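PDB 1X7F: outer surface protein from Bacillus cereus ATCC 14579, which is of uncharacterised function but probably acts as a 6-phospho-N-acetylmuramidase that hydrolyses 6-phosphomuramyl glycosides derived from the cell wall. Local coordinates for residues Ile31-Glu36 with Ser56-Cys61; Lys42-Ile47 with Phe76-Asn81. All coordinates share one frame; numbering follows the deposited sequence. Where two conformers were deposited one is given.

Interaction 1 of 2, residues Ile31-Glu36 with Ser56-Cys61; sequences ISLYPE and SRIFTC
Strands 31-33 and 56-61 run parallel, their axes approaching to 4.6 Å and turned 29° from each other, with I31, S32 and L33 set against I58, F59 and T60. Residues 31 and 33 of the first strand use both N and O to reach across: I31 N donates to R57 O at 3.1 Å, I31 O receives F59 N, and L33 N gives a 2.9 Å bond to F59 O. The ladder frays at its C-terminal end, where C61 N makes only a weak bond to L33 O, 3.4 Å long.

On one face I31 and I58 lie side by side, CG1 to CG1 at 4.0 Å, while CG of L33 rests on the CG2 branch of I58. This is the side turned to helices 40-51 and 74-85, the outer layer of what topology and family suggest is a TIM-type barrel, the two strands being the ends of one beta-alpha-beta unit. L33 touches Y46, I47 and I79 there.

On the other face S32 OG sits at the edge of the F59 ring, near its plane, 3.3 Å from CD2; the hydroxyl is hydrogen-bonded to I249 O on the next strand. With CG anti to the backbone N (chi1 172°), F59 turns its CD2 edge to that hydroxyl, and its ring meets F203 edge-to-face. Beyond the last bridge, C61 CB packs obliquely against the Y34 ring, 3.5 Å from CD2, and the C61 sulfur lies at that ring's edge, 5.2 Å from its centroid, a sulfur-aromatic contact. The phenol end of Y34 is held by G250 O, and E36 OE1 is bonded to L63 N just past the second strand. At the opposite end R57 leads away to salt bridges with E144 and D246.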
ATOM      1  N   ILE A  31      -3.636  11.387   0.903  1.00 34.15           N
ATOM      2  CA  ILE A  31      -3.304  12.242  -0.253  1.00 33.93           C
ATOM      3  C   ILE A  31      -2.319  13.316   0.205  1.00 34.65           C
ATOM      4  O   ILE A  31      -2.297  13.685   1.389  1.00 33.84           O
ATOM      5  CB  ILE A  31      -4.580  12.945  -0.823  1.00 35.24           C
ATOM      6  CG1 ILE A  31      -5.437  13.551   0.315  1.00 33.71           C
ATOM      7  CG2 ILE A  31      -5.398  11.973  -1.681  1.00 35.49           C
ATOM      8  CD1 ILE A  31      -6.396  14.697  -0.102  1.00 32.50           C
ATOM      9  N   SER A  32      -1.515  13.838  -0.721  1.00 35.05           N
ATOM     10  CA  SER A  32      -0.635  14.959  -0.380  1.00 34.77           C
ATOM     11  C   SER A  32      -1.151  16.252  -0.974  1.00 35.63           C
ATOM     12  O   SER A  32      -1.757  16.229  -2.045  1.00 36.53           O
ATOM     13  CB  SER A  32       0.802  14.693  -0.841  1.00 34.35           C
ATOM     14  OG  SER A  32       1.359  13.635  -0.087  1.00 32.13           O
ATOM     15  N   LEU A  33      -0.912  17.368  -0.272  1.00 35.93           N
ATOM     16  CA  LEU A  33      -1.196  18.715  -0.781  1.00 36.27           C
ATOM     17  C   LEU A  33       0.050  19.599  -0.786  1.00 36.22           C
ATOM     18  O   LEU A  33       0.946  19.435   0.040  1.00 36.00           O
ATOM     19  CB  LEU A  33      -2.300  19.416   0.043  1.00 36.68           C
ATOM     20  CG  LEU A  33      -3.672  18.743   0.154  1.00 37.36           C
ATOM     21  CD1 LEU A  33      -4.594  19.609   0.994  1.00 38.99           C
ATOM     22  CD2 LEU A  33      -4.272  18.503  -1.217  1.00 37.13           C
ATOM     23  N   TYR A  34       0.093  20.538  -1.729  1.00 36.13           N
ATOM     24  CA  TYR A  34       1.171  21.525  -1.818  1.00 35.37           C
ATOM     25  C   TYR A  34       0.491  22.824  -2.174  1.00 35.35           C
ATOM     26  O   TYR A  34       0.556  23.271  -3.320  1.00 35.59           O
ATOM     27  CB  TYR A  34       2.232  21.115  -2.867  1.00 35.40           C
ATOM     28  CG  TYR A  34       2.768  19.716  -2.620  1.00 35.25           C
ATOM     29  CD1 TYR A  34       2.162  18.607  -3.198  1.00 33.63           C
ATOM     30  CD2 TYR A  34       3.844  19.505  -1.762  1.00 35.04           C
ATOM     31  CE1 TYR A  34       2.630  17.313  -2.949  1.00 36.52           C
ATOM     32  CE2 TYR A  34       4.307  18.224  -1.493  1.00 36.54           C
ATOM     33  CZ  TYR A  34       3.702  17.134  -2.093  1.00 35.93           C
ATOM     34  OH  TYR A  34       4.165  15.871  -1.825  1.00 36.49           O
ATOM     35  N   PRO A  35      -0.183  23.431  -1.191  1.00 35.51           N
ATOM     36  CA  PRO A  35      -1.064  24.563  -1.458  1.00 35.68           C
ATOM     37  C   PRO A  35      -0.400  25.738  -2.189  1.00 35.66           C
ATOM     38  O   PRO A  35      -1.069  26.435  -2.958  1.00 34.90           O
ATOM     39  CB  PRO A  35      -1.541  24.972  -0.057  1.00 36.02           C
ATOM     40  CG  PRO A  35      -1.424  23.718   0.733  1.00 35.30           C
ATOM     41  CD  PRO A  35      -0.150  23.102   0.247  1.00 34.85           C
ATOM     42  N   GLU A  36       0.894  25.948  -1.963  0.50 35.96           N
ATOM     43  CA  GLU A  36       1.602  27.065  -2.605  0.50 36.73           C
ATOM     44  C   GLU A  36       1.747  26.873  -4.116  0.50 37.03           C
ATOM     45  O   GLU A  36       1.894  27.845  -4.854  0.50 37.08           O
ATOM     46  CB  GLU A  36       2.961  27.322  -1.946  0.50 36.64           C
ATOM     47  CG  GLU A  36       4.017  26.262  -2.208  0.50 36.93           C
ATOM     48  CD  GLU A  36       5.169  26.355  -1.235  0.50 37.19           C
ATOM     49  OE1 GLU A  36       5.001  25.908  -0.080  0.50 37.04           O
ATOM     50  OE2 GLU A  36       6.240  26.868  -1.626  0.50 37.43           O
ATOM     51  N   SER A  56      -8.604   9.224   4.423  1.00 33.63           N
ATOM     52  CA  SER A  56      -8.832   9.846   5.726  1.00 34.13           C
ATOM     53  C   SER A  56      -7.551  10.454   6.323  1.00 34.17           C
ATOM     54  O   SER A  56      -7.489  10.762   7.511  1.00 34.20           O
ATOM     55  CB  SER A  56      -9.454   8.826   6.696  1.00 33.44           C
ATOM     56  OG  SER A  56      -8.522   7.799   6.987  1.00 34.03           O
ATOM     57  N   ARG A  57      -6.528  10.607   5.494  1.00 35.63           N
ATOM     58  CA  ARG A  57      -5.248  11.130   5.941  1.00 36.64           C
ATOM     59  C   ARG A  57      -4.700  12.096   4.886  1.00 36.66           C
ATOM     60  O   ARG A  57      -4.826  11.843   3.683  1.00 36.35           O
ATOM     61  CB  ARG A  57      -4.275   9.962   6.200  1.00 37.15           C
ATOM     62  CG  ARG A  57      -2.868  10.380   6.617  1.00 38.16           C
ATOM     63  CD  ARG A  57      -1.997   9.249   7.146  1.00 36.94           C
ATOM     64  NE  ARG A  57      -0.689   9.767   7.535  1.00 37.86           N
ATOM     65  CZ  ARG A  57       0.205   9.123   8.282  1.00 39.19           C
ATOM     66  NH1 ARG A  57      -0.042   7.912   8.770  1.00 36.68           N
ATOM     67  NH2 ARG A  57       1.359   9.706   8.555  1.00 37.90           N
ATOM     68  N   ILE A  58      -4.118  13.204   5.348  1.00 36.42           N
ATOM     69  CA  ILE A  58      -3.476  14.185   4.476  1.00 36.97           C
ATOM     70  C   ILE A  58      -2.016  14.448   4.888  1.00 38.10           C
ATOM     71  O   ILE A  58      -1.721  14.651   6.073  1.00 38.03           O
ATOM     72  CB  ILE A  58      -4.272  15.527   4.460  1.00 37.71           C
ATOM     73  CG1 ILE A  58      -5.672  15.333   3.869  1.00 36.43           C
ATOM     74  CG2 ILE A  58      -3.510  16.597   3.663  1.00 36.77           C
ATOM     75  CD1 ILE A  58      -6.479  16.607   3.799  1.00 35.63           C
ATOM     76  N   PHE A  59      -1.119  14.436   3.905  1.00 38.26           N
ATOM     77  CA  PHE A  59       0.240  14.945   4.080  1.00 39.07           C
ATOM     78  C   PHE A  59       0.341  16.327   3.441  1.00 39.74           C
ATOM     79  O   PHE A  59       0.078  16.502   2.263  1.00 39.34           O
ATOM     80  CB  PHE A  59       1.281  13.995   3.484  1.00 38.30           C
ATOM     81  CG  PHE A  59       2.686  14.563   3.479  1.00 39.52           C
ATOM     82  CD1 PHE A  59       3.411  14.677   4.671  1.00 39.90           C
ATOM     83  CD2 PHE A  59       3.271  15.012   2.287  1.00 38.85           C
ATOM     84  CE1 PHE A  59       4.715  15.217   4.675  1.00 41.71           C
ATOM     85  CE2 PHE A  59       4.569  15.557   2.274  1.00 39.62           C
ATOM     86  CZ  PHE A  59       5.296  15.659   3.473  1.00 40.01           C
ATOM     87  N   THR A  60       0.690  17.328   4.223  1.00 42.43           N
ATOM     88  CA  THR A  60       0.791  18.665   3.649  1.00 45.20           C
ATOM     89  C   THR A  60       2.136  19.312   3.912  1.00 45.56           C
ATOM     90  O   THR A  60       2.758  19.103   4.957  1.00 45.33           O
ATOM     91  CB  THR A  60      -0.389  19.575   4.048  1.00 45.64           C
ATOM     92  OG1 THR A  60      -0.098  20.914   3.638  1.00 48.29           O
ATOM     93  CG2 THR A  60      -0.525  19.692   5.562  1.00 47.51           C
ATOM     94  N   CYS A  61       2.558  20.101   2.935  1.00 46.75           N
ATOM     95  CA  CYS A  61       3.913  20.593   2.844  1.00 47.11           C
ATOM     96  C   CYS A  61       3.967  22.119   2.766  1.00 47.39           C
ATOM     97  O   CYS A  61       3.422  22.726   1.836  1.00 47.05           O
ATOM     98  CB  CYS A  61       4.543  19.988   1.601  1.00 47.35           C
ATOM     99  SG  CYS A  61       6.322  19.997   1.587  1.00 47.73           S
TER

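Interaction 2 of 2, residues Lys42-Ile47 with Phe76-Asn81; sequences KDMAYI and FKEIIN
The apolar part of this contact centres on I79, which packs against M44 and, a turn further on, I47. I47 CD1 reaches the CG2 branch of I79 at 3.8 Å, the two side chains crossing at about a right angle, and the same methyl lies equally near the backbone O of I79. One turn earlier M44 CG lies 4.3 Å from I79 CA, the level at which the two backbones come nearest. The helices run almost parallel, 14° between their directions, with axes 9.8 Å apart. They are neighbouring helices of the layer outside the parallel sheet, and I47 also touches I58 of strand 55-62 beneath them.

Mixed contacts flank this apolar centre. The bend of M44 at chi3 (-71°) sets its CE beside the E78 carboxylate, 3.7 Å from E78 OE2, while M44 SD meets E78 CG, also at 3.7 Å. E78 extends with CG anti to its backbone N (chi1 179°), which brings its methylene and carboxylate across the end of the M44 side chain, at about a right angle. Its other oxygen, OE1, has a long, weak ion pair with K40 just ahead of the first segment. Near P35, D43 OD2 comes within 4.0 Å of I79 CD1, while OD1 is hydrogen-bonded to the hydroxyl of Y253.

The two segments therefore hold together by van der Waals packing; one oxygen of D43 is bonded outside the pair, to Y253, and E78 has only a weak ion pair there. Such an interface depends on the fit of branched and flexible side chains rather than on directional bonds.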
ATOM      1  N   LYS A  42      -9.041  24.309  -5.687  1.00 38.17           N
ATOM      2  CA  LYS A  42      -8.711  22.990  -6.234  1.00 38.15           C
ATOM      3  C   LYS A  42      -8.184  22.014  -5.184  1.00 37.66           C
ATOM      4  O   LYS A  42      -8.289  20.799  -5.365  1.00 38.18           O
ATOM      5  CB  LYS A  42      -7.721  23.107  -7.399  1.00 38.76           C
ATOM      6  CG  LYS A  42      -8.269  23.860  -8.617  1.00 40.22           C
ATOM      7  CD  LYS A  42      -7.524  23.465  -9.893  1.00 43.74           C
ATOM      8  CE  LYS A  42      -6.128  24.069  -9.959  1.00 44.64           C
ATOM      9  NZ  LYS A  42      -6.165  25.531 -10.266  1.00 45.33           N
ATOM     10  N   ASP A  43      -7.610  22.541  -4.103  1.00 36.71           N
ATOM     11  CA  ASP A  43      -7.138  21.704  -2.994  1.00 36.03           C
ATOM     12  C   ASP A  43      -8.336  21.194  -2.189  1.00 35.60           C
ATOM     13  O   ASP A  43      -8.363  20.032  -1.764  1.00 35.41           O
ATOM     14  CB  ASP A  43      -6.205  22.481  -2.056  1.00 35.25           C
ATOM     15  CG  ASP A  43      -4.784  22.611  -2.586  1.00 35.17           C
ATOM     16  OD1 ASP A  43      -4.333  21.759  -3.395  1.00 30.14           O
ATOM     17  OD2 ASP A  43      -4.038  23.546  -2.217  1.00 32.42           O
ATOM     18  N   MET A  44      -9.304  22.082  -1.969  1.00 34.90           N
ATOM     19  CA  MET A  44     -10.520  21.746  -1.231  1.00 34.97           C
ATOM     20  C   MET A  44     -11.395  20.791  -2.035  1.00 34.57           C
ATOM     21  O   MET A  44     -11.935  19.840  -1.484  1.00 35.12           O
ATOM     22  CB  MET A  44     -11.284  23.014  -0.802  1.00 34.70           C
ATOM     23  CG  MET A  44     -10.580  23.776   0.317  1.00 34.42           C
ATOM     24  SD  MET A  44     -11.510  25.084   1.117  1.00 36.17           S
ATOM     25  CE  MET A  44     -11.566  26.354  -0.157  1.00 37.44           C
ATOM     26  N   ALA A  45     -11.511  21.036  -3.338  1.00 34.55           N
ATOM     27  CA  ALA A  45     -12.197  20.118  -4.241  1.00 35.24           C
ATOM     28  C   ALA A  45     -11.561  18.704  -4.231  1.00 35.72           C
ATOM     29  O   ALA A  45     -12.268  17.689  -4.258  1.00 37.03           O
ATOM     30  CB  ALA A  45     -12.245  20.699  -5.652  1.00 34.82           C
ATOM     31  N   TYR A  46     -10.237  18.653  -4.151  1.00 35.41           N
ATOM     32  CA  TYR A  46      -9.469  17.395  -4.107  1.00 35.39           C
ATOM     33  C   TYR A  46      -9.691  16.596  -2.825  1.00 34.81           C
ATOM     34  O   TYR A  46      -9.882  15.378  -2.870  1.00 35.36           O
ATOM     35  CB  TYR A  46      -7.983  17.719  -4.248  1.00 35.22           C
ATOM     36  CG  TYR A  46      -7.035  16.548  -4.399  1.00 35.46           C
ATOM     37  CD1 TYR A  46      -7.239  15.571  -5.369  1.00 35.26           C
ATOM     38  CD2 TYR A  46      -5.884  16.465  -3.609  1.00 38.05           C
ATOM     39  CE1 TYR A  46      -6.344  14.515  -5.527  1.00 37.01           C
ATOM     40  CE2 TYR A  46      -4.969  15.420  -3.762  1.00 38.66           C
ATOM     41  CZ  TYR A  46      -5.211  14.442  -4.722  1.00 37.24           C
ATOM     42  OH  TYR A  46      -4.303  13.417  -4.896  1.00 34.92           O
ATOM     43  N   ILE A  47      -9.624  17.289  -1.691  1.00 34.66           N
ATOM     44  CA  ILE A  47      -9.966  16.737  -0.385  1.00 34.35           C
ATOM     45  C   ILE A  47     -11.369  16.129  -0.439  1.00 35.51           C
ATOM     46  O   ILE A  47     -11.579  15.010   0.031  1.00 35.13           O
ATOM     47  CB  ILE A  47      -9.873  17.849   0.704  1.00 34.52           C
ATOM     48  CG1 ILE A  47      -8.408  18.205   1.008  1.00 33.55           C
ATOM     49  CG2 ILE A  47     -10.639  17.464   1.991  1.00 33.15           C
ATOM     50  CD1 ILE A  47      -8.252  19.534   1.783  1.00 32.89           C
ATOM     51  N   PHE A  76      -4.182  28.116   4.710  1.00 49.23           N
ATOM     52  CA  PHE A  76      -3.822  26.820   5.291  1.00 48.74           C
ATOM     53  C   PHE A  76      -4.874  26.422   6.331  1.00 48.22           C
ATOM     54  O   PHE A  76      -5.228  25.257   6.445  1.00 48.25           O
ATOM     55  CB  PHE A  76      -2.432  26.867   5.939  1.00 48.80           C
ATOM     56  CG  PHE A  76      -1.329  26.317   5.072  1.00 49.73           C
ATOM     57  CD1 PHE A  76      -1.066  24.946   5.036  1.00 51.07           C
ATOM     58  CD2 PHE A  76      -0.535  27.169   4.308  1.00 50.37           C
ATOM     59  CE1 PHE A  76      -0.038  24.430   4.238  1.00 51.64           C
ATOM     60  CE2 PHE A  76       0.491  26.666   3.505  1.00 50.81           C
ATOM     61  CZ  PHE A  76       0.743  25.292   3.473  1.00 50.71           C
ATOM     62  N   LYS A  77      -5.375  27.412   7.067  1.00 47.22           N
ATOM     63  CA  LYS A  77      -6.422  27.213   8.068  1.00 46.79           C
ATOM     64  C   LYS A  77      -7.766  26.809   7.450  1.00 46.01           C
ATOM     65  O   LYS A  77      -8.494  25.973   8.024  1.00 45.48           O
ATOM     66  CB  LYS A  77      -6.602  28.488   8.894  1.00 46.30           C
ATOM     67  CG  LYS A  77      -7.074  28.265  10.311  1.00 47.08           C
ATOM     68  CD  LYS A  77      -7.356  29.603  10.978  1.00 48.79           C
ATOM     69  CE  LYS A  77      -6.923  29.601  12.434  1.00 50.83           C
ATOM     70  NZ  LYS A  77      -5.438  29.479  12.561  1.00 51.69           N
ATOM     71  N   GLU A  78      -8.093  27.415   6.300  1.00 45.36           N
ATOM     72  CA  GLU A  78      -9.313  27.072   5.574  1.00 44.99           C
ATOM     73  C   GLU A  78      -9.228  25.652   5.014  1.00 44.71           C
ATOM     74  O   GLU A  78     -10.114  24.826   5.257  1.00 44.76           O
ATOM     75  CB  GLU A  78      -9.584  28.079   4.451  1.00 45.00           C
ATOM     76  CG  GLU A  78     -10.839  27.776   3.639  1.00 45.36           C
ATOM     77  CD  GLU A  78     -11.340  28.968   2.825  1.00 45.65           C
ATOM     78  OE1 GLU A  78     -10.571  29.933   2.611  1.00 44.87           O
ATOM     79  OE2 GLU A  78     -12.517  28.932   2.393  1.00 47.00           O
ATOM     80  N   ILE A  79      -8.155  25.384   4.272  1.00 43.77           N
ATOM     81  CA  ILE A  79      -7.903  24.065   3.709  1.00 43.37           C
ATOM     82  C   ILE A  79      -7.955  22.982   4.792  1.00 43.13           C
ATOM     83  O   ILE A  79      -8.647  21.976   4.619  1.00 42.77           O
ATOM     84  CB  ILE A  79      -6.551  24.029   2.937  1.00 42.88           C
ATOM     85  CG1 ILE A  79      -6.604  24.939   1.706  1.00 42.38           C
ATOM     86  CG2 ILE A  79      -6.229  22.616   2.500  1.00 42.27           C
ATOM     87  CD1 ILE A  79      -5.244  25.342   1.167  1.00 40.77           C
ATOM     88  N   ILE A  80      -7.245  23.205   5.903  1.00 42.75           N
ATOM     89  CA  ILE A  80      -7.180  22.234   7.007  1.00 42.65           C
ATOM     90  C   ILE A  80      -8.542  22.029   7.684  1.00 42.66           C
ATOM     91  O   ILE A  80      -8.879  20.910   8.096  1.00 42.98           O
ATOM     92  CB  ILE A  80      -6.080  22.618   8.041  1.00 42.42           C
ATOM     93  CG1 ILE A  80      -4.686  22.387   7.448  1.00 42.27           C
ATOM     94  CG2 ILE A  80      -6.231  21.808   9.321  1.00 42.49           C
ATOM     95  CD1 ILE A  80      -3.540  23.012   8.237  1.00 41.81           C
ATOM     96  N   ASN A  81      -9.320  23.104   7.777  1.00 41.82           N
ATOM     97  CA  ASN A  81     -10.671  23.036   8.337  1.00 41.93           C
ATOM     98  C   ASN A  81     -11.592  22.206   7.441  1.00 41.06           C
ATOM     99  O   ASN A  81     -12.408  21.416   7.923  1.00 40.18           O
ATOM    100  CB  ASN A  81     -11.248  24.439   8.527  1.00 41.54           C
ATOM    101  CG  ASN A  81     -11.848  24.644   9.900  1.00 43.69           C
ATOM    102  OD1 ASN A  81     -12.728  23.894  10.338  1.00 45.14           O
ATOM    103  ND2 ASN A  81     -11.388  25.687  10.586  1.00 45.33           N
TER

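How the interactions relate
Interactions 1 and 2 form two adjoining layers of the same N-terminal region, their centres about 9 Å apart. Along the chain their segments alternate: strand 28-33, helix 40-51, strand 55-62, helix 74-85. Interaction 1 thus pairs the strands and interaction 2 the helices that follow them. The layers meet directly: P35 CA lies 3.2 Å from D43 OD2, I31 CG2 is 3.7 Å from Y46 OH, and T60 OG1 approaches F76 CE1 to 3.6 Å. Together they make two consecutive strand-helix units of the eight-stranded parallel sheet, consistent with a TIM-type barrel in which strands would form the inner wall and helices the outer layer; these contacts thus build one sector of the probable catalytic domain.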